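Local coordinates for Spermidine/putrescine ABC transporter, periplasmic binding protein (PDB 2V84) that probably acts as the polyamine-binding receptor of an ABC transporter, taking up spermidine and putrescine in Treponema pallidum, at residues Phe288-Gly293 with Ala304-Thr309; Val104-Glu109 with Thr297-Ala302; Gly133-Lys138 with Ile243-Pro248; Thr38-Lys43 with Pro282-Glu287; Lys214-Gly219 with Ala233-Ala238. All coordinates share one frame; numbering follows the deposited sequence.

How the contacts relate
Contact 3 is the most buried of the five, a backbone-paired strand edge with apolar packing, and contact 5 lies against it through Phe216, whose ring touches Asn137 and Ile243. Contacts 1 and 4 both use helix 282-292 but differ in chemistry: in contact 4 a surface glutamate meets a serine and a lysine of another helix, whereas in contact 1 an aspartate collects loop N-H groups. Contact 2 is partly buried and mixes backbone bridging with aromatic packing; it touches contact 4 through Tyr285 and contact 1 through Ala302. Contact 5, though partly buried, has no hydrogen bond between its segments and relies on close van der Waals contact.

Contact 1: Phe288-Gly293 with Ala304-Thr309; sequences FLDTFG and AYQKKT
Asp290, near the C-terminal end of helix 282-292, offers both carboxylate oxygens to the loop 304-309. OD2 receives the nearly straight bond from Lys307 N (2.7 Å, 173°) on its syn side, somewhat out of the carboxylate plane. OD1 takes two donors from opposite faces of that plane: Lys308 N lies 3.2 Å from Asp290 OD1, steeply out of the carboxylate plane, while Gln306 NE2 approaches close to the line of the C-O bond at 3.1 Å. Three N-H groups, with a water linking OD2 to Tyr305 O, thus fix the rotation of the carboxylate and probably favour its ionised form.

In the next shell, the Gln306 amide is itself positioned. NE2 also donates to Phe294 O, and Leu289 crosses the amide at a slant, its CB 3.5 Å from Gln306 NE2 and its CD1 3.6 Å from Gln306 OE1. Lys308, with CG anti to the backbone N (chi1 -169°), sends its chain past the helix end, CD coming 3.2 Å from Asp290 O and CE 3.8 Å from Gly293 CA.

Further out, Tyr305 packs on Pro282, Ala283 and Ala286 of helix 282-292, and Gly293 shares backbone bonding with Tyr311 on the way to strand 321-322.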
# COMPACT_ATOMS: atom_id res chain seq x y z
N PHE A 288 14.56 -4.47 4.45
CA PHE A 288 13.28 -3.78 4.39
C PHE A 288 12.12 -4.79 4.31
O PHE A 288 11.17 -4.70 5.09
CB PHE A 288 13.23 -2.82 3.20
CG PHE A 288 11.83 -2.40 2.80
CD1 PHE A 288 11.02 -1.66 3.67
CD2 PHE A 288 11.31 -2.77 1.56
CE1 PHE A 288 9.74 -1.30 3.31
CE2 PHE A 288 10.02 -2.40 1.19
CZ PHE A 288 9.23 -1.67 2.07
N LEU A 289 12.21 -5.74 3.39
CA LEU A 289 11.14 -6.71 3.19
C LEU A 289 10.92 -7.58 4.41
O LEU A 289 9.78 -7.84 4.80
CB LEU A 289 11.42 -7.58 1.97
CG LEU A 289 11.54 -6.84 0.64
CD1 LEU A 289 12.09 -7.80 -0.41
CD2 LEU A 289 10.21 -6.21 0.18
N ASP A 290 12.02 -8.00 5.02
CA ASP A 290 12.01 -8.89 6.18
C ASP A 290 11.40 -8.23 7.40
O ASP A 290 10.90 -8.91 8.30
CB ASP A 290 13.43 -9.30 6.53
CG ASP A 290 13.99 -10.36 5.62
OD1 ASP A 290 13.28 -10.91 4.76
OD2 ASP A 290 15.19 -10.66 5.77
N THR A 291 11.50 -6.90 7.46
CA THR A 291 10.94 -6.12 8.56
C THR A 291 9.44 -6.36 8.65
O THR A 291 8.90 -6.38 9.75
CB THR A 291 11.26 -4.61 8.42
OG1 THR A 291 12.66 -4.39 8.59
CG2 THR A 291 10.52 -3.78 9.48
N PHE A 292 8.79 -6.56 7.49
CA PHE A 292 7.33 -6.64 7.39
C PHE A 292 6.79 -7.98 6.90
O PHE A 292 5.57 -8.16 6.83
CB PHE A 292 6.80 -5.53 6.49
CG PHE A 292 7.19 -4.16 6.93
CD1 PHE A 292 6.56 -3.55 8.01
CD2 PHE A 292 8.19 -3.46 6.25
CE1 PHE A 292 6.93 -2.28 8.43
CE2 PHE A 292 8.55 -2.19 6.64
CZ PHE A 292 7.92 -1.60 7.73
N GLY A 293 7.66 -8.91 6.53
CA GLY A 293 7.22 -10.19 5.96
C GLY A 293 6.75 -10.06 4.52
O GLY A 293 5.89 -10.80 4.08
N ALA A 304 16.93 -13.49 -2.45
CA ALA A 304 18.10 -14.34 -2.15
C ALA A 304 18.81 -13.95 -0.85
O ALA A 304 19.62 -14.72 -0.29
CB ALA A 304 19.08 -14.28 -3.31
N TYR A 305 18.49 -12.75 -0.38
CA TYR A 305 19.16 -12.10 0.73
C TYR A 305 18.24 -12.06 1.94
O TYR A 305 18.65 -11.62 3.02
CB TYR A 305 19.50 -10.66 0.32
CG TYR A 305 20.63 -10.51 -0.68
CD1 TYR A 305 20.42 -10.71 -2.04
CD2 TYR A 305 21.91 -10.13 -0.27
CE1 TYR A 305 21.45 -10.56 -2.96
CE2 TYR A 305 22.95 -9.98 -1.18
CZ TYR A 305 22.72 -10.19 -2.52
OH TYR A 305 23.76 -10.04 -3.41
N GLN A 306 16.99 -12.47 1.75
CA GLN A 306 15.98 -12.40 2.81
C GLN A 306 16.14 -13.51 3.85
O GLN A 306 16.51 -14.64 3.52
CB GLN A 306 14.58 -12.44 2.21
CG GLN A 306 14.15 -11.15 1.52
CD GLN A 306 12.69 -11.19 1.10
OE1 GLN A 306 12.39 -11.37 -0.07
NE2 GLN A 306 11.80 -11.02 2.05
N LYS A 307 15.85 -13.16 5.10
CA LYS A 307 15.85 -14.11 6.21
C LYS A 307 14.43 -14.53 6.58
O LYS A 307 14.25 -15.52 7.28
CB LYS A 307 16.56 -13.50 7.44
CG LYS A 307 17.96 -12.93 7.20
CD LYS A 307 18.96 -14.00 6.80
CE LYS A 307 20.40 -13.49 6.82
NZ LYS A 307 20.65 -12.51 5.72
N LYS A 308 13.43 -13.78 6.13
CA LYS A 308 12.05 -14.03 6.53
C LYS A 308 11.19 -14.59 5.39
O LYS A 308 11.22 -14.08 4.26
CB LYS A 308 11.43 -12.76 7.13
CG LYS A 308 10.08 -12.99 7.82
CD LYS A 308 9.63 -11.80 8.65
CE LYS A 308 8.22 -12.03 9.19
NZ LYS A 308 8.10 -13.33 9.94
N THR A 309 10.45 -15.65 5.70
CA THR A 309 9.42 -16.20 4.81
C THR A 309 8.25 -15.21 4.71
O THR A 309 7.66 -14.83 5.73
CB THR A 309 8.93 -17.59 5.31
OG1 THR A 309 10.06 -18.47 5.43
CG2 THR A 309 7.91 -18.20 4.35
O HOH W 1 17.88 -10.00 5.06

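Contact 2: Val104-Glu109 with Thr297-Ala302; sequences VQFIKE and TIHREA
Phe106 and His299 form the dense part of this contact. The CB of Phe106 sits over one face of the imidazole, 3.6 Å from the His299 ring centroid, a CH-pi contact displaced toward the rim. The ring planes are inclined by 29°, but the phenyl is displaced, with centroids 5.0 Å apart, and little of it lies over the imidazole. Tyr285 stacks on His299 as well, NE2 of the imidazole is bonded to Leu280 O, and ND1 accepts from Glu301 N; together these fix the ring's rotation.

Beside it the backbones form a single bridge between Ile107 and His299. Arg300 N donates to Phe106 O at 2.8 Å, and Lys108 N donates to Ile298 O at 2.7 Å. On the inner side Ile107 CD1 meets Ile298 CD1 at 3.7 Å, the two side chains lying side by side. Lys108 packs closely too, running fully extended across the backbone of 297-299, CE lying 3.4 Å from His299 O, to place NZ at Ser296 O and Glu314.

The solvent side is looser. Arg300 NE makes a weak 3.3 Å bond to Gln105 O, and a water joins that same oxygen to Arg300 NH2.

The chemistry implies a division of labour: main-chain bonds and a multiply held imidazole set the geometry of two loops far apart in sequence, Lys108 adds a charge pair with Glu314, and Arg300 contributes weak and water-mediated bonds at the margin.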
# COMPACT_ATOMS: atom_id res chain seq x y z
N VAL A 104 18.64 0.96 -9.65
CA VAL A 104 17.37 0.96 -10.39
C VAL A 104 17.35 -0.25 -11.35
O VAL A 104 16.29 -0.71 -11.78
CB VAL A 104 17.17 2.39 -11.01
CG1 VAL A 104 17.55 2.51 -12.50
CG2 VAL A 104 15.88 3.04 -10.61
N GLN A 105 18.53 -0.79 -11.65
CA GLN A 105 18.64 -1.99 -12.47
C GLN A 105 18.10 -3.25 -11.77
O GLN A 105 17.98 -4.31 -12.39
CB GLN A 105 20.08 -2.19 -12.96
CG GLN A 105 20.49 -1.21 -14.04
CD GLN A 105 19.49 -1.12 -15.17
OE1 GLN A 105 19.30 -2.08 -15.92
NE2 GLN A 105 18.84 0.03 -15.30
N PHE A 106 17.78 -3.13 -10.48
CA PHE A 106 17.22 -4.27 -9.74
C PHE A 106 15.69 -4.33 -9.79
O PHE A 106 15.07 -5.25 -9.23
CB PHE A 106 17.69 -4.24 -8.30
CG PHE A 106 19.16 -4.43 -8.14
CD1 PHE A 106 19.82 -5.45 -8.82
CD2 PHE A 106 19.90 -3.60 -7.30
CE1 PHE A 106 21.19 -5.63 -8.67
CE2 PHE A 106 21.25 -3.77 -7.14
CZ PHE A 106 21.91 -4.78 -7.83
N ILE A 107 15.08 -3.34 -10.45
CA ILE A 107 13.62 -3.25 -10.54
C ILE A 107 13.19 -4.28 -11.59
O ILE A 107 13.64 -4.24 -12.74
CB ILE A 107 13.12 -1.78 -10.83
CG1 ILE A 107 13.44 -0.82 -9.66
CG2 ILE A 107 11.61 -1.72 -11.06
CD1 ILE A 107 12.87 -1.26 -8.33
N LYS A 108 12.37 -5.24 -11.17
CA LYS A 108 11.90 -6.32 -12.05
C LYS A 108 11.26 -5.77 -13.31
O LYS A 108 10.58 -4.77 -13.27
CB LYS A 108 10.88 -7.22 -11.31
CG LYS A 108 11.51 -8.22 -10.36
CD LYS A 108 10.48 -9.06 -9.60
CE LYS A 108 11.21 -10.05 -8.69
NZ LYS A 108 10.36 -10.95 -7.85
N GLU A 109 11.46 -6.45 -14.44
CA GLU A 109 10.82 -6.02 -15.69
C GLU A 109 9.28 -5.99 -15.58
O GLU A 109 8.63 -5.10 -16.15
CB GLU A 109 11.25 -6.91 -16.86
CG GLU A 109 10.67 -6.50 -18.22
CD GLU A 109 10.80 -4.99 -18.51
OE1 GLU A 109 11.92 -4.44 -18.39
OE2 GLU A 109 9.77 -4.37 -18.87
N THR A 297 8.46 -8.34 -4.41
CA THR A 297 7.62 -8.03 -5.57
C THR A 297 8.29 -7.18 -6.65
O THR A 297 7.97 -7.32 -7.82
CB THR A 297 6.31 -7.35 -5.14
OG1 THR A 297 6.61 -6.26 -4.27
CG2 THR A 297 5.44 -8.34 -4.41
N ILE A 298 9.23 -6.30 -6.26
CA ILE A 298 9.80 -5.36 -7.24
C ILE A 298 11.27 -5.57 -7.56
O ILE A 298 11.79 -5.00 -8.52
CB ILE A 298 9.63 -3.84 -6.82
CG1 ILE A 298 10.58 -3.45 -5.68
CG2 ILE A 298 8.18 -3.52 -6.49
CD1 ILE A 298 10.67 -1.96 -5.45
N HIS A 299 11.95 -6.38 -6.75
CA HIS A 299 13.41 -6.39 -6.72
C HIS A 299 13.92 -7.75 -7.15
O HIS A 299 13.56 -8.78 -6.54
CB HIS A 299 13.89 -6.07 -5.29
CG HIS A 299 15.31 -5.60 -5.20
ND1 HIS A 299 16.39 -6.45 -5.34
CD2 HIS A 299 15.83 -4.38 -4.94
CE1 HIS A 299 17.51 -5.77 -5.18
NE2 HIS A 299 17.20 -4.51 -4.95
N ARG A 300 14.76 -7.77 -8.17
CA ARG A 300 15.20 -9.07 -8.70
C ARG A 300 16.29 -9.81 -7.95
O ARG A 300 16.54 -10.98 -8.23
CB ARG A 300 15.36 -9.10 -10.23
CG ARG A 300 15.84 -7.86 -10.88
CD ARG A 300 15.98 -8.07 -12.37
NE ARG A 300 17.23 -7.49 -12.85
CZ ARG A 300 18.36 -8.17 -13.02
NH1 ARG A 300 18.41 -9.47 -12.77
NH2 ARG A 300 19.44 -7.54 -13.44
N GLU A 301 16.91 -9.17 -6.96
CA GLU A 301 17.96 -9.80 -6.17
C GLU A 301 17.53 -10.08 -4.74
O GLU A 301 17.95 -11.08 -4.16
CB GLU A 301 19.22 -8.92 -6.14
CG GLU A 301 19.85 -8.69 -7.50
CD GLU A 301 20.30 -9.97 -8.14
OE1 GLU A 301 21.28 -10.56 -7.63
OE2 GLU A 301 19.67 -10.39 -9.15
N ALA A 302 16.66 -9.23 -4.20
CA ALA A 302 16.46 -9.18 -2.76
C ALA A 302 15.98 -10.47 -2.08
O ALA A 302 16.33 -10.72 -0.92
CB ALA A 302 15.59 -8.01 -2.38
O HOH W 2 20.01 -5.31 -14.79

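Contact 3: Gly133-Lys138 with Ile243-Pro248; sequences GIAVNK and IDFFIP
Ile134 crosses over the ring of Phe246 on one face of the sheet. Its CB stands over the phenyl face, 4.2 Å from the Phe246 ring centroid, and CG2 reaches CZ of that ring at 4.0 Å. Because CG1 is anti to the carbonyl carbon (chi1 -55°) and the chain then runs extended, the tip CD1 is carried onward to Phe246 CE2 at 3.8 Å and to Pro248 CG at 3.7 Å; Trp148 touches both Ile134 and Pro248. Val136 CG2 closes on the same ring from its edge, 3.6 Å from Phe246 CE1.

These side chains decorate a regular antiparallel pair. Ile134 with Phe246 and Val136 with Asp244 are the hydrogen-bonded pairs, and the bond from Ile134 N to Phe246 O measures 2.8 Å. Strand 125-137 pairs along its length with 223-226 and 254-260 too, within the mixed sheet of a lobe consistent with the type II periplasmic-binding fold.

Ala135, Ile243 and Phe245 occupy the other face, toward helices 212-218 and 228-234. There Phe245 CZ comes 3.6 Å from Gly133 N, the glycine leaving room for the ring; Gly133 is about 7 Å from the side chain of Glu168, predicted to bind spermidine. At the far end, a water bridges Lys138 NZ and Ile243 O.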
# COMPACT_ATOMS: atom_id res chain seq x y z
N GLY A 133 -5.44 -7.47 1.93
CA GLY A 133 -6.18 -8.70 1.74
C GLY A 133 -7.08 -8.92 2.94
O GLY A 133 -7.55 -7.96 3.56
N ILE A 134 -7.33 -10.19 3.24
CA ILE A 134 -8.26 -10.54 4.31
C ILE A 134 -7.58 -11.54 5.22
O ILE A 134 -6.97 -12.49 4.74
CB ILE A 134 -9.57 -11.21 3.72
CG1 ILE A 134 -10.21 -10.29 2.67
CG2 ILE A 134 -10.57 -11.56 4.84
CD1 ILE A 134 -11.23 -11.01 1.76
N ALA A 135 -7.71 -11.31 6.52
CA ALA A 135 -7.26 -12.26 7.54
C ALA A 135 -8.49 -12.96 8.11
O ALA A 135 -9.48 -12.33 8.43
CB ALA A 135 -6.50 -11.54 8.63
N VAL A 136 -8.42 -14.29 8.25
CA VAL A 136 -9.52 -15.03 8.81
C VAL A 136 -8.97 -15.79 10.00
O VAL A 136 -7.90 -16.37 9.89
CB VAL A 136 -10.12 -16.05 7.83
CG1 VAL A 136 -11.17 -16.89 8.54
CG2 VAL A 136 -10.78 -15.33 6.64
N ASN A 137 -9.69 -15.74 11.12
CA ASN A 137 -9.37 -16.55 12.30
C ASN A 137 -9.98 -17.94 12.06
O ASN A 137 -11.20 -18.12 12.15
CB ASN A 137 -9.93 -15.86 13.56
CG ASN A 137 -9.69 -16.67 14.82
OD1 ASN A 137 -9.55 -17.88 14.76
ND2 ASN A 137 -9.65 -16.00 15.98
N LYS A 138 -9.12 -18.90 11.73
CA LYS A 138 -9.50 -20.25 11.27
C LYS A 138 -10.11 -21.12 12.35
O LYS A 138 -10.82 -22.09 12.06
CB LYS A 138 -8.27 -20.99 10.73
CG LYS A 138 -7.67 -20.48 9.46
CD LYS A 138 -6.73 -21.52 8.83
CE LYS A 138 -5.40 -21.62 9.57
NZ LYS A 138 -4.42 -22.51 8.86
N ILE A 243 -4.13 -18.20 11.62
CA ILE A 243 -4.52 -17.10 10.73
C ILE A 243 -4.39 -17.54 9.29
O ILE A 243 -3.35 -18.05 8.88
CB ILE A 243 -3.67 -15.81 10.93
CG1 ILE A 243 -3.62 -15.39 12.40
CG2 ILE A 243 -4.22 -14.64 10.07
CD1 ILE A 243 -2.58 -14.33 12.69
N ASP A 244 -5.43 -17.30 8.49
CA ASP A 244 -5.31 -17.42 7.06
C ASP A 244 -5.46 -16.03 6.53
O ASP A 244 -6.55 -15.45 6.63
CB ASP A 244 -6.42 -18.31 6.51
CG ASP A 244 -6.28 -18.61 5.03
OD1 ASP A 244 -5.33 -18.13 4.37
OD2 ASP A 244 -7.17 -19.32 4.51
N PHE A 245 -4.36 -15.48 6.03
CA PHE A 245 -4.36 -14.22 5.33
C PHE A 245 -4.29 -14.57 3.87
O PHE A 245 -3.45 -15.39 3.48
CB PHE A 245 -3.16 -13.34 5.72
CG PHE A 245 -3.08 -12.10 4.92
CD1 PHE A 245 -3.78 -10.96 5.30
CD2 PHE A 245 -2.40 -12.09 3.70
CE1 PHE A 245 -3.78 -9.85 4.49
CE2 PHE A 245 -2.37 -10.97 2.92
CZ PHE A 245 -3.08 -9.85 3.30
N PHE A 246 -5.15 -13.96 3.07
CA PHE A 246 -5.13 -14.14 1.61
C PHE A 246 -5.56 -12.87 0.91
O PHE A 246 -6.35 -12.10 1.43
CB PHE A 246 -6.07 -15.29 1.18
CG PHE A 246 -7.45 -15.20 1.76
CD1 PHE A 246 -7.72 -15.74 3.01
CD2 PHE A 246 -8.48 -14.61 1.05
CE1 PHE A 246 -9.00 -15.65 3.57
CE2 PHE A 246 -9.75 -14.51 1.59
CZ PHE A 246 -10.02 -15.04 2.87
N ILE A 247 -5.04 -12.68 -0.29
CA ILE A 247 -5.56 -11.67 -1.20
C ILE A 247 -6.43 -12.49 -2.16
O ILE A 247 -5.92 -13.42 -2.78
CB ILE A 247 -4.41 -10.97 -1.96
CG1 ILE A 247 -3.45 -10.29 -0.97
CG2 ILE A 247 -4.97 -10.00 -3.03
CD1 ILE A 247 -1.98 -10.31 -1.40
N PRO A 248 -7.75 -12.18 -2.26
CA PRO A 248 -8.63 -12.96 -3.11
C PRO A 248 -8.11 -13.08 -4.55
O PRO A 248 -7.74 -12.07 -5.16
CB PRO A 248 -9.94 -12.17 -3.05
CG PRO A 248 -9.90 -11.56 -1.67
CD PRO A 248 -8.48 -11.13 -1.53
O HOH W 3 -2.60 -20.24 7.78

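Contact 4: Thr38-Lys43 with Pro282-Glu287; sequences TSLIKK and PAHYAE
Glu287 extends with CG anti to its own backbone N (chi1 172°) and a straight chain beyond, which carries its carboxylate across to helix 38-48. There Ser39 holds OG between its backbone N and carbonyl carbon (chi1 60°), turned to meet it. The resulting bond from Ser39 OG to Glu287 OE2 is short, 2.5 Å, and uses the anti lone pair of that oxygen. Lys43, also extended beyond CG, comes to meet Glu287 head-on, and its NZ forms a salt bridge with Glu287 OE1 at 2.9 Å, on the syn side and 17° from the carboxylate plane. One oxygen therefore goes to each partner, and the carboxylate is held at both.

Leu40 packs against the carboxylate and the 282-287 backbone. Its CG lies 3.5 Å from Glu287 OE2, and CD1 sits 3.2 Å from His284 O. Its CD2 also meets the His284 ring at its edge, a less certain detail since that residue has two modelled conformers. The axes of segments 38-43 and 282-287 approach to 10.4 Å, running roughly antiparallel.

Chemically, the hydroxyl and the ammonium group would both stabilise the glutamate's negative charge, so this surface helix pair is tied by a small polar network packed against one leucine.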
# COMPACT_ATOMS: atom_id res chain seq x y z
N THR A 38 13.92 1.96 10.76
CA THR A 38 14.93 2.80 11.41
C THR A 38 16.32 2.18 11.31
O THR A 38 17.32 2.90 11.25
CB THR A 38 14.62 3.08 12.89
OG1 THR A 38 14.29 1.85 13.54
CG2 THR A 38 13.46 4.06 13.04
N SER A 39 16.37 0.84 11.29
CA SER A 39 17.63 0.11 11.18
C SER A 39 18.37 0.46 9.90
O SER A 39 19.60 0.54 9.89
CB SER A 39 17.39 -1.39 11.24
OG SER A 39 16.55 -1.80 10.19
N LEU A 40 17.62 0.66 8.82
CA LEU A 40 18.17 1.06 7.54
C LEU A 40 18.57 2.54 7.53
O LEU A 40 19.59 2.93 6.93
CB LEU A 40 17.16 0.76 6.42
CG LEU A 40 17.11 -0.71 6.01
CD1 LEU A 40 15.92 -1.02 5.10
CD2 LEU A 40 18.42 -1.16 5.38
N ILE A 41 17.78 3.37 8.22
CA ILE A 41 18.11 4.79 8.37
C ILE A 41 19.44 5.00 9.11
O ILE A 41 20.28 5.78 8.65
CB ILE A 41 16.95 5.57 9.03
CG1 ILE A 41 15.86 5.84 7.99
CG2 ILE A 41 17.45 6.89 9.67
CD1 ILE A 41 14.52 6.15 8.60
N LYS A 42 19.62 4.31 10.24
CA LYS A 42 20.87 4.35 11.00
C LYS A 42 22.07 3.99 10.12
O LYS A 42 23.12 4.61 10.22
CB LYS A 42 20.84 3.38 12.21
CG LYS A 42 19.52 3.26 12.98
CD LYS A 42 19.62 3.78 14.44
CE LYS A 42 19.03 5.19 14.60
NZ LYS A 42 19.21 6.07 13.37
N LYS A 43 21.90 2.98 9.27
CA LYS A 43 22.98 2.50 8.40
C LYS A 43 23.37 3.53 7.36
O LYS A 43 24.55 3.72 7.10
CB LYS A 43 22.60 1.18 7.72
CG LYS A 43 22.86 -0.03 8.59
CD LYS A 43 22.07 -1.25 8.18
CE LYS A 43 21.99 -2.23 9.34
NZ LYS A 43 21.88 -3.64 8.90
N PRO A 282 20.62 -4.76 -2.61
CA PRO A 282 19.96 -6.06 -2.39
C PRO A 282 19.79 -6.49 -0.94
O PRO A 282 18.69 -6.92 -0.55
CB PRO A 282 20.89 -7.03 -3.11
CG PRO A 282 21.42 -6.22 -4.23
CD PRO A 282 21.68 -4.88 -3.63
N ALA A 283 20.86 -6.37 -0.15
CA ALA A 283 20.80 -6.73 1.27
C ALA A 283 19.96 -5.77 2.09
O ALA A 283 19.28 -6.18 3.04
CB ALA A 283 22.21 -6.83 1.86
N HIS A 284 19.99 -4.49 1.71
CA HIS A 284 19.27 -3.43 2.40
C HIS A 284 17.79 -3.41 2.02
O HIS A 284 16.94 -3.07 2.85
CB HIS A 284 19.92 -2.09 2.11
CG HIS A 284 21.29 -1.95 2.71
ND1 HIS A 284 22.43 -2.39 2.08
CD2 HIS A 284 21.69 -1.46 3.91
CE1 HIS A 284 23.48 -2.15 2.84
NE2 HIS A 284 23.06 -1.58 3.95
N TYR A 285 17.49 -3.78 0.78
CA TYR A 285 16.12 -4.01 0.35
C TYR A 285 15.54 -5.25 1.01
O TYR A 285 14.39 -5.24 1.48
CB TYR A 285 15.97 -4.09 -1.17
CG TYR A 285 14.52 -3.87 -1.55
CD1 TYR A 285 13.97 -2.59 -1.50
CD2 TYR A 285 13.70 -4.93 -1.90
CE1 TYR A 285 12.65 -2.37 -1.82
CE2 TYR A 285 12.37 -4.73 -2.22
CZ TYR A 285 11.85 -3.45 -2.17
OH TYR A 285 10.52 -3.23 -2.48
N ALA A 286 16.33 -6.31 1.09
CA ALA A 286 15.90 -7.53 1.76
C ALA A 286 15.63 -7.27 3.24
O ALA A 286 14.66 -7.80 3.78
CB ALA A 286 16.89 -8.63 1.59
N GLU A 287 16.45 -6.46 3.90
CA GLU A 287 16.20 -6.07 5.29
C GLU A 287 14.89 -5.30 5.45
O GLU A 287 14.17 -5.46 6.45
CB GLU A 287 17.39 -5.29 5.88
CG GLU A 287 17.14 -4.67 7.26
CD GLU A 287 18.33 -3.89 7.79
OE1 GLU A 287 19.46 -4.27 7.47
OE2 GLU A 287 18.14 -2.90 8.53

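Contact 5: Lys214-Gly219 with Ala233-Ala238; sequences KSFASG and AETPEA
Thr235 OG1 packs against the methyl of Ala217, 3.6 Å from Ala217 CB and 3.7 Å from Ala217 CA, and no hydrogen bond joins the two segments. The same oxygen also faces the edge of the Phe216 ring, 4.3 Å from CD2. Its polar partner is Phe231 O in the last turn of helix 228-234, just before it, through a weak hydrogen bond. The hydroxyl owes this position to chi1 (-66°), which sets OG1 anti to the carbonyl carbon and beside the backbone N. The methyl of Ala217 fits between that oxygen and Glu234 O, which is 3.4 Å from CB.

The contact joins helix 212-218 to the end of helix 228-234 and the residue that follows. Strand 223-226 separates the two helices in the chain, giving a helix-strand-helix unit whose strand belongs to the mixed sheet. Phe216 points back into that sheet: its ring packs on Ala135, Asn137 and Ile243 and meets Phe231 edge to face, while Thr235 rests on Ile243 as well.

At the exposed margin Glu234 folds against the start of the segment 214-219. Its CG lies 3.6 Å from Lys214 N, and OE2 runs beside the aliphatic part of the lysine, 3.7 Å from Lys214 CG. The two charged ends do not pair, since the bent Lys214 chain leads NZ to 6.1 Å from Glu234 OE2.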
# COMPACT_ATOMS: atom_id res chain seq x y z
N LYS A 214 -5.33 -5.13 16.06
CA LYS A 214 -5.49 -5.37 17.50
C LYS A 214 -6.79 -6.07 17.81
O LYS A 214 -6.83 -7.01 18.62
CB LYS A 214 -5.38 -4.06 18.29
CG LYS A 214 -5.04 -4.31 19.73
CD LYS A 214 -4.64 -3.02 20.46
CE LYS A 214 -5.75 -2.58 21.40
NZ LYS A 214 -5.24 -2.27 22.76
N SER A 215 -7.86 -5.62 17.16
CA SER A 215 -9.19 -6.21 17.34
C SER A 215 -9.22 -7.62 16.78
O SER A 215 -9.93 -8.50 17.30
CB SER A 215 -10.26 -5.34 16.69
OG SER A 215 -10.32 -4.06 17.31
N PHE A 216 -8.45 -7.85 15.72
CA PHE A 216 -8.31 -9.21 15.21
C PHE A 216 -7.53 -10.09 16.20
O PHE A 216 -7.89 -11.25 16.43
CB PHE A 216 -7.70 -9.21 13.80
CG PHE A 216 -7.61 -10.57 13.19
CD1 PHE A 216 -8.66 -11.08 12.45
CD2 PHE A 216 -6.48 -11.36 13.42
CE1 PHE A 216 -8.58 -12.38 11.92
CE2 PHE A 216 -6.39 -12.65 12.89
CZ PHE A 216 -7.45 -13.15 12.15
N ALA A 217 -6.48 -9.53 16.81
CA ALA A 217 -5.68 -10.27 17.79
C ALA A 217 -6.45 -10.67 19.04
O ALA A 217 -6.22 -11.76 19.58
CB ALA A 217 -4.41 -9.48 18.17
N SER A 218 -7.38 -9.83 19.49
CA SER A 218 -8.19 -10.15 20.68
C SER A 218 -9.27 -11.20 20.40
O SER A 218 -9.74 -11.87 21.30
CB SER A 218 -8.84 -8.89 21.26
OG SER A 218 -9.73 -8.30 20.31
N GLY A 219 -9.67 -11.34 19.14
CA GLY A 219 -10.79 -12.22 18.78
C GLY A 219 -12.06 -11.43 18.54
O GLY A 219 -13.10 -12.01 18.20
N ALA A 233 2.18 -8.71 12.88
CA ALA A 233 2.95 -7.97 13.90
C ALA A 233 2.19 -7.94 15.21
O ALA A 233 2.79 -8.02 16.31
CB ALA A 233 3.24 -6.55 13.41
N GLU A 234 0.87 -7.88 15.11
CA GLU A 234 0.01 -7.64 16.26
C GLU A 234 -0.48 -8.91 16.97
O GLU A 234 -1.03 -8.84 18.07
CB GLU A 234 -1.18 -6.82 15.80
CG GLU A 234 -1.98 -6.22 16.92
CD GLU A 234 -1.55 -4.82 17.24
OE1 GLU A 234 -1.18 -4.08 16.29
OE2 GLU A 234 -1.59 -4.48 18.43
N THR A 235 -0.30 -10.06 16.33
CA THR A 235 -0.73 -11.33 16.93
C THR A 235 0.51 -12.12 17.33
O THR A 235 1.44 -12.22 16.54
CB THR A 235 -1.60 -12.16 15.93
OG1 THR A 235 -2.83 -11.48 15.69
CG2 THR A 235 -1.93 -13.53 16.50
N PRO A 236 0.52 -12.70 18.56
CA PRO A 236 1.70 -13.45 18.99
C PRO A 236 2.05 -14.55 17.99
O PRO A 236 1.15 -15.12 17.38
CB PRO A 236 1.28 -14.08 20.33
CG PRO A 236 -0.19 -13.88 20.44
CD PRO A 236 -0.54 -12.69 19.59
N GLU A 237 3.34 -14.81 17.82
CA GLU A 237 3.82 -15.79 16.84
C GLU A 237 3.19 -17.18 17.03
O GLU A 237 2.93 -17.90 16.06
CB GLU A 237 5.35 -15.89 16.90
CG GLU A 237 6.03 -16.17 15.56
CD GLU A 237 7.36 -16.89 15.73
OE1 GLU A 237 7.34 -18.08 16.10
OE2 GLU A 237 8.42 -16.26 15.50
N ALA A 238 2.93 -17.53 18.29
CA ALA A 238 2.28 -18.78 18.66
C ALA A 238 0.94 -18.97 17.97
O ALA A 238 0.52 -20.10 17.71
CB ALA A 238 2.11 -18.87 20.18